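Local coordinates for apaG protein (Shewanella oneidensis, PDB 1TZA) that is of unknown function but belongs to the ApaG family, whose domain has an immunoglobulin-like (E-set) beta fold, at residues 4-10 against 108-114; 32-38 against 79-85; 44-48 against 71-75. All coordinates share one frame; numbering follows the deposited sequence.

Contact 1 of 3, residues 4-10 against 108-114; sequences LDNSIRV and EHFNAII
Leu4 lies over the Phe110 ring and forms a CH-pi contact: its CB stands 3.6 Å from the ring centroid and only 4° off the normal, so it sits squarely above the centre of one face. The same side chain carries on over that face, with Leu4 CD1 above the Phe110 CE1 corner, and the two side chains cross at about a right angle. Ile8 touches from another quarter, its CD1 3.4 Å from Phe110 CE2 and its CG1 at the ring edge. The ring is brought to this spot by a chi1 of 62°, which sets CG between the backbone N and the carbonyl carbon.

Apolar packing continues down strands 8-10 and 109-114, whose axes run 25° from parallel and 6.7 Å apart at their closest. Ile8 CG2 meets Ala112 CB at 4.0 Å, and Val10 CG1 reaches Ile114 CG2 at 4.3 Å.

The polar bonds nearest the ring belong to the turn at 4-7: Leu4 O, itself 3.2 Å from Phe110 CE2, accepts from Ser7 N and from Ser7 OG, which lies in the carbonyl plane on a lone pair. An alanine in place of Phe110 is likely to leave Leu4 CB and Ile8 CD1 facing a gap.

Made mostly by side chains, the contact is almost wholly apolar; it closes the sandwich along one margin, where the two sheets' edge strands come together without pairing.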
loop_
_atom_site.group_PDB
_atom_site.type_symbol
_atom_site.label_atom_id
_atom_site.label_comp_id
_atom_site.label_asym_id
_atom_site.label_seq_id
_atom_site.Cartn_x
_atom_site.Cartn_y
_atom_site.Cartn_z
ATOM N N LEU A 4 -16.856 4.822 27.764
ATOM C CA LEU A 4 -15.787 3.965 27.255
ATOM C C LEU A 4 -14.831 4.720 26.332
ATOM O O LEU A 4 -13.959 4.118 25.702
ATOM C CB LEU A 4 -16.387 2.785 26.486
ATOM C CG LEU A 4 -17.222 1.769 27.265
ATOM C CD1 LEU A 4 -17.920 0.856 26.282
ATOM C CD2 LEU A 4 -16.337 0.967 28.212
ATOM N N ASP A 5 -14.992 6.037 26.258
ATOM C CA ASP A 5 -14.153 6.860 25.399
ATOM C C ASP A 5 -12.660 6.718 25.682
ATOM O O ASP A 5 -11.833 6.927 24.795
ATOM C CB ASP A 5 -14.575 8.323 25.525
ATOM C CG ASP A 5 -16.042 8.527 25.196
ATOM O OD1 ASP A 5 -16.898 8.053 25.972
ATOM O OD2 ASP A 5 -16.338 9.149 24.155
ATOM N N ASN A 6 -12.314 6.353 26.911
ATOM C CA ASN A 6 -10.910 6.189 27.274
ATOM C C ASN A 6 -10.423 4.749 27.162
ATOM O O ASN A 6 -9.221 4.500 27.170
ATOM C CB ASN A 6 -10.657 6.672 28.710
ATOM C CG ASN A 6 -10.753 8.176 28.849
ATOM O OD1 ASN A 6 -10.159 8.922 28.066
ATOM N ND2 ASN A 6 -11.492 8.634 29.861
ATOM N N SER A 7 -11.353 3.803 27.060
ATOM C CA SER A 7 -10.995 2.389 26.987
ATOM C C SER A 7 -10.106 2.007 25.808
ATOM O O SER A 7 -9.429 0.982 25.855
ATOM C CB SER A 7 -12.258 1.523 26.961
ATOM O OG SER A 7 -12.999 1.734 25.776
ATOM N N ILE A 8 -10.093 2.825 24.762
ATOM C CA ILE A 8 -9.282 2.504 23.595
ATOM C C ILE A 8 -8.247 3.566 23.221
ATOM O O ILE A 8 -8.562 4.751 23.140
ATOM C CB ILE A 8 -10.182 2.241 22.382
ATOM C CG1 ILE A 8 -11.221 1.183 22.740
ATOM C CG2 ILE A 8 -9.351 1.760 21.210
ATOM C CD1 ILE A 8 -12.242 0.948 21.658
ATOM N N ARG A 9 -7.010 3.123 22.993
ATOM C CA ARG A 9 -5.920 4.015 22.611
ATOM C C ARG A 9 -5.428 3.641 21.216
ATOM O O ARG A 9 -5.244 2.465 20.913
ATOM C CB ARG A 9 -4.763 3.911 23.611
ATOM C CG ARG A 9 -3.549 4.750 23.224
ATOM C CD ARG A 9 -2.436 4.682 24.264
ATOM N NE ARG A 9 -2.025 3.311 24.555
ATOM C CZ ARG A 9 -0.851 2.980 25.087
ATOM N NH1 ARG A 9 0.033 3.926 25.385
ATOM N NH2 ARG A 9 -0.558 1.705 25.324
ATOM N N VAL A 10 -5.208 4.641 20.371
ATOM C CA VAL A 10 -4.747 4.395 19.012
ATOM C C VAL A 10 -3.325 4.919 18.758
ATOM O O VAL A 10 -3.031 6.089 18.982
ATOM C CB VAL A 10 -5.727 5.018 17.987
ATOM C CG1 VAL A 10 -5.315 4.646 16.577
ATOM C CG2 VAL A 10 -7.148 4.541 18.266
ATOM N N GLU A 108 -23.027 -1.016 23.849
ATOM C CA GLU A 108 -22.898 0.433 23.785
ATOM C C GLU A 108 -21.940 0.898 22.694
ATOM O O GLU A 108 -20.864 0.326 22.500
ATOM C CB GLU A 108 -22.453 0.995 25.140
ATOM C CG GLU A 108 -22.383 2.522 25.166
ATOM C CD GLU A 108 -21.962 3.084 26.512
ATOM O OE1 GLU A 108 -20.944 2.608 27.062
ATOM O OE2 GLU A 108 -22.639 4.009 27.016
ATOM N N HIS A 109 -22.349 1.950 21.992
ATOM C CA HIS A 109 -21.568 2.534 20.906
ATOM C C HIS A 109 -20.777 3.764 21.343
ATOM O O HIS A 109 -21.307 4.647 22.015
ATOM C CB HIS A 109 -22.499 2.932 19.762
ATOM C CG HIS A 109 -23.186 1.776 19.108
ATOM N ND1 HIS A 109 -22.615 1.054 18.083
ATOM C CD2 HIS A 109 -24.396 1.215 19.335
ATOM C CE1 HIS A 109 -23.445 0.098 17.704
ATOM N NE2 HIS A 109 -24.533 0.174 18.448
ATOM N N PHE A 110 -19.510 3.821 20.951
ATOM C CA PHE A 110 -18.666 4.963 21.283
ATOM C C PHE A 110 -17.590 5.122 20.217
ATOM O O PHE A 110 -17.461 4.279 19.331
ATOM C CB PHE A 110 -18.021 4.792 22.661
ATOM C CG PHE A 110 -17.118 3.603 22.766
ATOM C CD1 PHE A 110 -17.644 2.313 22.780
ATOM C CD2 PHE A 110 -15.739 3.769 22.871
ATOM C CE1 PHE A 110 -16.810 1.202 22.903
ATOM C CE2 PHE A 110 -14.891 2.663 22.994
ATOM C CZ PHE A 110 -15.429 1.378 23.010
ATOM N N ASN A 111 -16.818 6.200 20.301
ATOM C CA ASN A 111 -15.782 6.440 19.310
ATOM C C ASN A 111 -14.367 6.417 19.856
ATOM O O ASN A 111 -14.105 6.883 20.962
ATOM C CB ASN A 111 -16.018 7.780 18.617
ATOM C CG ASN A 111 -17.360 7.846 17.915
ATOM O OD1 ASN A 111 -17.672 7.018 17.054
ATOM N ND2 ASN A 111 -18.165 8.835 18.284
ATOM N N ALA A 112 -13.464 5.847 19.065
ATOM C CA ALA A 112 -12.049 5.786 19.402
ATOM C C ALA A 112 -11.427 6.856 18.511
ATOM O O ALA A 112 -11.484 6.756 17.285
ATOM C CB ALA A 112 -11.473 4.412 19.066
ATOM N N ILE A 113 -10.861 7.890 19.122
ATOM C CA ILE A 113 -10.259 8.975 18.367
ATOM C C ILE A 113 -8.911 8.592 17.788
ATOM O O ILE A 113 -8.121 7.896 18.421
ATOM C CB ILE A 113 -10.066 10.230 19.244
ATOM C CG1 ILE A 113 -11.396 10.621 19.879
ATOM C CG2 ILE A 113 -9.537 11.391 18.397
ATOM C CD1 ILE A 113 -11.273 11.697 20.935
ATOM N N ILE A 114 -8.668 9.052 16.567
ATOM C CA ILE A 114 -7.413 8.809 15.882
ATOM C C ILE A 114 -6.761 10.180 15.714
ATOM O O ILE A 114 -7.128 10.943 14.825
ATOM C CB ILE A 114 -7.642 8.168 14.496
ATOM C CG1 ILE A 114 -8.489 6.898 14.639
ATOM C CG2 ILE A 114 -6.303 7.826 13.866
ATOM C CD1 ILE A 114 -9.166 6.457 13.352
#

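Contact 2 of 3, residues 32-38 against 79-85; sequences YTITIIN and TAYQYTS
The ring of Tyr32 has Ser85 C over one face, 4.0 Å above the plane and over its centre, while Tyr83 OH lies at its edge, near the plane. Ser85 CB also meets the ring, 3.5 Å from Tyr32 CE1. Around the Tyr83 ring, Ile36 CD1 lies at the edge, 4.0 Å from Tyr83 CE2. Ile34 runs beside Tyr83, pointing the same way, with Ile34 CB 3.5 Å from Tyr83 CE2. The Tyr81 ring is approached obliquely by Ile36 CD1, and its hydroxyl bonds Glu71 OE1. The phenols of Tyr32 and Tyr83 share one water, which is 2.8 Å from Tyr32 OH and 2.7 Å from Tyr83 OH. Both rings have CG set between the backbone N and the carbonyl carbon (chi1 56° for Tyr32, 86° for Tyr83), and their hydroxyls converge on that water.

Beneath them is a regular antiparallel ladder. Tyr32-Ser85, Ile34-Tyr83 and Ile36-Tyr81 are hydrogen-bonded pairs, each joined by two backbone bonds; Ile36 N to Tyr81 O, 2.8 Å, is nearly straight, 172° at the hydrogen. On the sheet face bearing Thr33, Thr35 and Gln82, Thr33 OG1 and Thr84 OG1 share a hydrogen bond of 2.7 Å. Gln82 CG lies against Thr33 CG2, and Thr35 CG2 and Ile37 CG1 both rest on Ala80 CB.

Strand 28-38 is the middle of a three-stranded sheet, bonded on its other side to strand 8-19. The face carrying Ile34, Ile36 and the tyrosines turns to the second sheet, where Trp51 and Tyr100 meet it; Tyr100 OH also bonds Tyr83 OH. At the Ser85 end the second subunit arrives, its Glu18 hydrogen-bonded to Ser85 OG.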
loop_
_atom_site.group_PDB
_atom_site.type_symbol
_atom_site.label_atom_id
_atom_site.label_comp_id
_atom_site.label_asym_id
_atom_site.label_seq_id
_atom_site.Cartn_x
_atom_site.Cartn_y
_atom_site.Cartn_z
ATOM N N TYR A 32 0.183 2.919 6.265
ATOM C CA TYR A 32 0.057 3.269 7.670
ATOM C C TYR A 32 -0.338 2.008 8.436
ATOM O O TYR A 32 -1.161 1.210 7.972
ATOM C CB TYR A 32 -0.954 4.413 7.894
ATOM C CG TYR A 32 -2.353 4.185 7.366
ATOM C CD1 TYR A 32 -3.241 3.341 8.022
ATOM C CD2 TYR A 32 -2.791 4.841 6.220
ATOM C CE1 TYR A 32 -4.538 3.158 7.552
ATOM C CE2 TYR A 32 -4.070 4.673 5.742
ATOM C CZ TYR A 32 -4.945 3.830 6.411
ATOM O OH TYR A 32 -6.224 3.666 5.936
ATOM N N THR A 33 0.299 1.816 9.586
ATOM C CA THR A 33 0.042 0.663 10.439
ATOM C C THR A 33 -0.554 1.174 11.741
ATOM O O THR A 33 0.116 1.841 12.530
ATOM C CB THR A 33 1.344 -0.112 10.723
ATOM O OG1 THR A 33 1.910 -0.563 9.484
ATOM C CG2 THR A 33 1.063 -1.323 11.620
ATOM N N ILE A 34 -1.831 0.869 11.944
ATOM C CA ILE A 34 -2.562 1.308 13.118
ATOM C C ILE A 34 -2.596 0.212 14.176
ATOM O O ILE A 34 -2.758 -0.966 13.864
ATOM C CB ILE A 34 -4.034 1.670 12.759
ATOM C CG1 ILE A 34 -4.084 2.511 11.478
ATOM C CG2 ILE A 34 -4.687 2.439 13.905
ATOM C CD1 ILE A 34 -3.510 3.902 11.599
ATOM N N THR A 35 -2.426 0.613 15.428
ATOM C CA THR A 35 -2.487 -0.314 16.550
ATOM C C THR A 35 -3.601 0.232 17.421
ATOM O O THR A 35 -3.560 1.389 17.847
ATOM C CB THR A 35 -1.180 -0.351 17.359
ATOM O OG1 THR A 35 -0.121 -0.858 16.532
ATOM C CG2 THR A 35 -1.338 -1.262 18.585
ATOM N N ILE A 36 -4.606 -0.601 17.653
ATOM C CA ILE A 36 -5.761 -0.233 18.446
ATOM C C ILE A 36 -5.763 -1.072 19.718
ATOM O O ILE A 36 -6.074 -2.265 19.696
ATOM C CB ILE A 36 -7.032 -0.469 17.621
ATOM C CG1 ILE A 36 -6.951 0.366 16.338
ATOM C CG2 ILE A 36 -8.254 -0.091 18.411
ATOM C CD1 ILE A 36 -7.699 -0.222 15.165
ATOM N N ILE A 37 -5.398 -0.439 20.826
ATOM C CA ILE A 37 -5.321 -1.121 22.113
ATOM C C ILE A 37 -6.582 -0.959 22.949
ATOM O O ILE A 37 -7.052 0.160 23.185
ATOM C CB ILE A 37 -4.130 -0.595 22.938
ATOM C CG1 ILE A 37 -2.872 -0.558 22.071
ATOM C CG2 ILE A 37 -3.887 -1.497 24.143
ATOM C CD1 ILE A 37 -1.694 0.106 22.754
ATOM N N ASN A 38 -7.135 -2.085 23.388
ATOM C CA ASN A 38 -8.325 -2.063 24.223
ATOM C C ASN A 38 -7.896 -2.265 25.669
ATOM O O ASN A 38 -7.628 -3.389 26.103
ATOM C CB ASN A 38 -9.299 -3.157 23.798
ATOM C CG ASN A 38 -10.453 -3.314 24.758
ATOM O OD1 ASN A 38 -10.912 -2.346 25.364
ATOM N ND2 ASN A 38 -10.944 -4.537 24.889
ATOM N N THR A 79 -5.650 -6.147 24.886
ATOM C CA THR A 79 -5.175 -6.687 23.614
ATOM C C THR A 79 -4.961 -5.558 22.628
ATOM O O THR A 79 -5.707 -4.586 22.626
ATOM C CB THR A 79 -6.180 -7.692 22.998
ATOM O OG1 THR A 79 -6.451 -8.738 23.942
ATOM C CG2 THR A 79 -5.608 -8.307 21.723
ATOM N N ALA A 80 -3.933 -5.697 21.797
ATOM C CA ALA A 80 -3.590 -4.703 20.794
ATOM C C ALA A 80 -3.784 -5.282 19.404
ATOM O O ALA A 80 -3.050 -6.181 19.009
ATOM C CB ALA A 80 -2.144 -4.279 20.968
ATOM N N TYR A 81 -4.764 -4.768 18.667
ATOM C CA TYR A 81 -5.028 -5.237 17.312
ATOM C C TYR A 81 -4.329 -4.323 16.319
ATOM O O TYR A 81 -4.541 -3.110 16.321
ATOM C CB TYR A 81 -6.538 -5.264 17.029
ATOM C CG TYR A 81 -6.897 -5.474 15.569
ATOM C CD1 TYR A 81 -6.895 -4.407 14.673
ATOM C CD2 TYR A 81 -7.218 -6.742 15.080
ATOM C CE1 TYR A 81 -7.201 -4.588 13.329
ATOM C CE2 TYR A 81 -7.527 -6.940 13.731
ATOM C CZ TYR A 81 -7.514 -5.852 12.861
ATOM O OH TYR A 81 -7.792 -6.010 11.525
ATOM N N GLN A 82 -3.506 -4.918 15.466
ATOM C CA GLN A 82 -2.762 -4.172 14.470
ATOM C C GLN A 82 -3.188 -4.515 13.050
ATOM O O GLN A 82 -3.544 -5.657 12.748
ATOM C CB GLN A 82 -1.268 -4.454 14.618
ATOM C CG GLN A 82 -0.421 -3.885 13.496
ATOM C CD GLN A 82 1.047 -4.245 13.627
ATOM O OE1 GLN A 82 1.738 -3.772 14.531
ATOM N NE2 GLN A 82 1.532 -5.094 12.720
ATOM N N TYR A 83 -3.147 -3.511 12.181
ATOM C CA TYR A 83 -3.495 -3.690 10.782
ATOM C C TYR A 83 -2.779 -2.637 9.949
ATOM O O TYR A 83 -2.369 -1.584 10.452
ATOM C CB TYR A 83 -5.007 -3.593 10.586
ATOM C CG TYR A 83 -5.546 -2.200 10.400
ATOM C CD1 TYR A 83 -5.585 -1.613 9.131
ATOM C CD2 TYR A 83 -6.066 -1.485 11.476
ATOM C CE1 TYR A 83 -6.141 -0.353 8.937
ATOM C CE2 TYR A 83 -6.619 -0.220 11.296
ATOM C CZ TYR A 83 -6.657 0.336 10.025
ATOM O OH TYR A 83 -7.226 1.569 9.837
ATOM N N THR A 84 -2.629 -2.927 8.667
ATOM C CA THR A 84 -1.956 -2.007 7.785
ATOM C C THR A 84 -2.792 -1.736 6.547
ATOM O O THR A 84 -3.422 -2.638 5.999
ATOM C CB THR A 84 -0.589 -2.579 7.368
ATOM O OG1 THR A 84 0.294 -2.557 8.501
ATOM C CG2 THR A 84 0.014 -1.773 6.207
ATOM N N SER A 85 -2.808 -0.477 6.130
ATOM C CA SER A 85 -3.522 -0.067 4.933
ATOM C C SER A 85 -2.667 1.024 4.302
ATOM O O SER A 85 -1.489 1.114 4.596
ATOM C CB SER A 85 -4.909 0.469 5.269
ATOM O OG SER A 85 -5.633 0.726 4.073
HETATM O O HOH W 1 -8.130 2.371 7.457
#

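Contact 3 of 3, residues 44-48 against 71-75; sequences AKLET and ETPTI
Lys45 lies across Thr74 and Thr72, and its side chain can be followed outward from the strand. Lys45 CB is 3.9 Å from Thr74 OG1 and also near the carbonyl oxygen of Pro73. The next methylene comes closer, Lys45 CG standing 3.7 Å from Thr74 OG1, and CD still borders that hydroxyl. CE has moved on along the chain and meets a different threonine, with Lys45 CE 3.5 Å from Thr72 OG1 and also near Thr72 O. This progress from one threonine to the other follows from a fully extended chain, with CG anti to the backbone N (chi1 -177°) and every later torsion also anti. The lysine thus touches 71-75 through its methylenes.

The backbones run antiparallel, their end-to-end directions 168° apart. Ala44 and Ile75 form a hydrogen-bonded pair: Ile75 N reaches Ala44 O at 2.7 Å, and Ala44 N returns a bond to Ile75 O. Leu46 N then bonds Pro73 O at 3.0 Å, with an angle of 162° at the hydrogen. On the side away from the lysine, Leu46 CB packs on Pro73 CD at 4.0 Å; Ile36 and Tyr81 of the other sheet lie nearby.

On the opposite margin of strand 44-55, Glu47 and Thr48 both face Gly101 in a classic beta bulge. The chemistry implies a short edge attachment: Pro73 has no N-H to donate, and Leu46 O is met instead by Thr72 CA in a CA-H...O contact of 3.1 Å, so the ladder stops at three bonds, while the lysine's aliphatic stem spans Thr74 and Thr72, on either side of Pro73 in sequence.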
loop_
_atom_site.group_PDB
_atom_site.type_symbol
_atom_site.label_atom_id
_atom_site.label_comp_id
_atom_site.label_asym_id
_atom_site.label_seq_id
_atom_site.Cartn_x
_atom_site.Cartn_y
_atom_site.Cartn_z
ATOM N N ALA A 44 -14.214 -5.012 22.803
ATOM C CA ALA A 44 -14.678 -3.899 21.977
ATOM C C ALA A 44 -14.533 -4.263 20.500
ATOM O O ALA A 44 -13.477 -4.732 20.060
ATOM C CB ALA A 44 -13.881 -2.639 22.290
ATOM N N LYS A 45 -15.602 -4.042 19.744
ATOM C CA LYS A 45 -15.621 -4.358 18.329
ATOM C C LYS A 45 -15.585 -3.110 17.459
ATOM O O LYS A 45 -16.407 -2.199 17.617
ATOM C CB LYS A 45 -16.871 -5.172 18.018
ATOM C CG LYS A 45 -16.999 -5.653 16.591
ATOM C CD LYS A 45 -18.287 -6.444 16.454
ATOM C CE LYS A 45 -18.495 -6.931 15.049
ATOM N NZ LYS A 45 -19.806 -7.618 14.926
ATOM N N LEU A 46 -14.625 -3.077 16.539
ATOM C CA LEU A 46 -14.470 -1.949 15.622
ATOM C C LEU A 46 -15.435 -2.132 14.453
ATOM O O LEU A 46 -15.234 -3.001 13.610
ATOM C CB LEU A 46 -13.022 -1.892 15.119
ATOM C CG LEU A 46 -12.575 -0.642 14.357
ATOM C CD1 LEU A 46 -11.047 -0.580 14.317
ATOM C CD2 LEU A 46 -13.172 -0.654 12.960
ATOM N N GLU A 47 -16.482 -1.318 14.398
ATOM C CA GLU A 47 -17.461 -1.449 13.325
ATOM C C GLU A 47 -17.251 -0.526 12.129
ATOM O O GLU A 47 -17.387 -0.959 10.983
ATOM C CB GLU A 47 -18.874 -1.258 13.882
ATOM C CG GLU A 47 -19.329 -2.415 14.756
ATOM C CD GLU A 47 -20.785 -2.316 15.163
ATOM O OE1 GLU A 47 -21.352 -3.345 15.586
ATOM O OE2 GLU A 47 -21.362 -1.214 15.066
ATOM N N THR A 48 -16.918 0.736 12.386
ATOM C CA THR A 48 -16.711 1.692 11.297
ATOM C C THR A 48 -15.467 2.557 11.440
ATOM O O THR A 48 -14.852 2.638 12.502
ATOM C CB THR A 48 -17.884 2.677 11.172
ATOM O OG1 THR A 48 -17.960 3.452 12.373
ATOM C CG2 THR A 48 -19.196 1.944 10.942
ATOM N N GLU A 71 -12.504 -6.223 7.665
ATOM C CA GLU A 71 -13.072 -6.841 8.852
ATOM C C GLU A 71 -13.440 -5.855 9.938
ATOM O O GLU A 71 -12.932 -4.733 9.987
ATOM C CB GLU A 71 -12.126 -7.897 9.436
ATOM C CG GLU A 71 -10.724 -7.411 9.741
ATOM C CD GLU A 71 -10.052 -8.218 10.843
ATOM O OE1 GLU A 71 -8.823 -8.445 10.770
ATOM O OE2 GLU A 71 -10.751 -8.616 11.794
ATOM N N THR A 72 -14.355 -6.309 10.788
ATOM C CA THR A 72 -14.854 -5.582 11.943
ATOM C C THR A 72 -14.334 -6.467 13.078
ATOM O O THR A 72 -15.048 -7.340 13.582
ATOM C CB THR A 72 -16.414 -5.555 11.950
ATOM O OG1 THR A 72 -16.924 -6.893 11.947
ATOM C CG2 THR A 72 -16.945 -4.835 10.719
ATOM N N PRO A 73 -13.072 -6.262 13.486
ATOM C CA PRO A 73 -12.437 -7.048 14.548
ATOM C C PRO A 73 -12.909 -6.807 15.977
ATOM O O PRO A 73 -13.248 -5.684 16.364
ATOM C CB PRO A 73 -10.964 -6.711 14.370
ATOM C CG PRO A 73 -11.031 -5.239 14.041
ATOM C CD PRO A 73 -12.181 -5.173 13.044
ATOM N N THR A 74 -12.947 -7.878 16.760
ATOM C CA THR A 74 -13.337 -7.765 18.158
ATOM C C THR A 74 -12.027 -7.809 18.932
ATOM O O THR A 74 -11.242 -8.749 18.809
ATOM C CB THR A 74 -14.277 -8.914 18.583
ATOM O OG1 THR A 74 -15.527 -8.782 17.888
ATOM C CG2 THR A 74 -14.542 -8.872 20.092
ATOM N N ILE A 75 -11.777 -6.755 19.695
ATOM C CA ILE A 75 -10.553 -6.646 20.475
ATOM C C ILE A 75 -10.885 -6.897 21.936
ATOM O O ILE A 75 -11.555 -6.082 22.580
ATOM C CB ILE A 75 -9.945 -5.237 20.342
ATOM C CG1 ILE A 75 -9.943 -4.814 18.873
ATOM C CG2 ILE A 75 -8.540 -5.225 20.889
ATOM C CD1 ILE A 75 -9.632 -3.352 18.660
#

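Overall arrangement
From the N terminus, residues 4-10 lead into strand 8-19 and are met only near the end of the fold by residues 108-114, which closes contact 1, the widest loop. Inside it, strand 28-38 pairs with strand 79-89 to close contact 2, and within that loop residues 44-48 meet 71-75 as contact 3, so the three nest without crossing. Contact 2 lies within the three-stranded sheet and contact 3 within the other; contact 1 bridges the two. Direct touches join them: Arg9 O probably bonds Ile37 N between contacts 1 and 2, Tyr81 OH probably bonds Glu71 OE1 between contacts 2 and 3, and Ile8 CD1 packs on Ala44 CB between contacts 1 and 3.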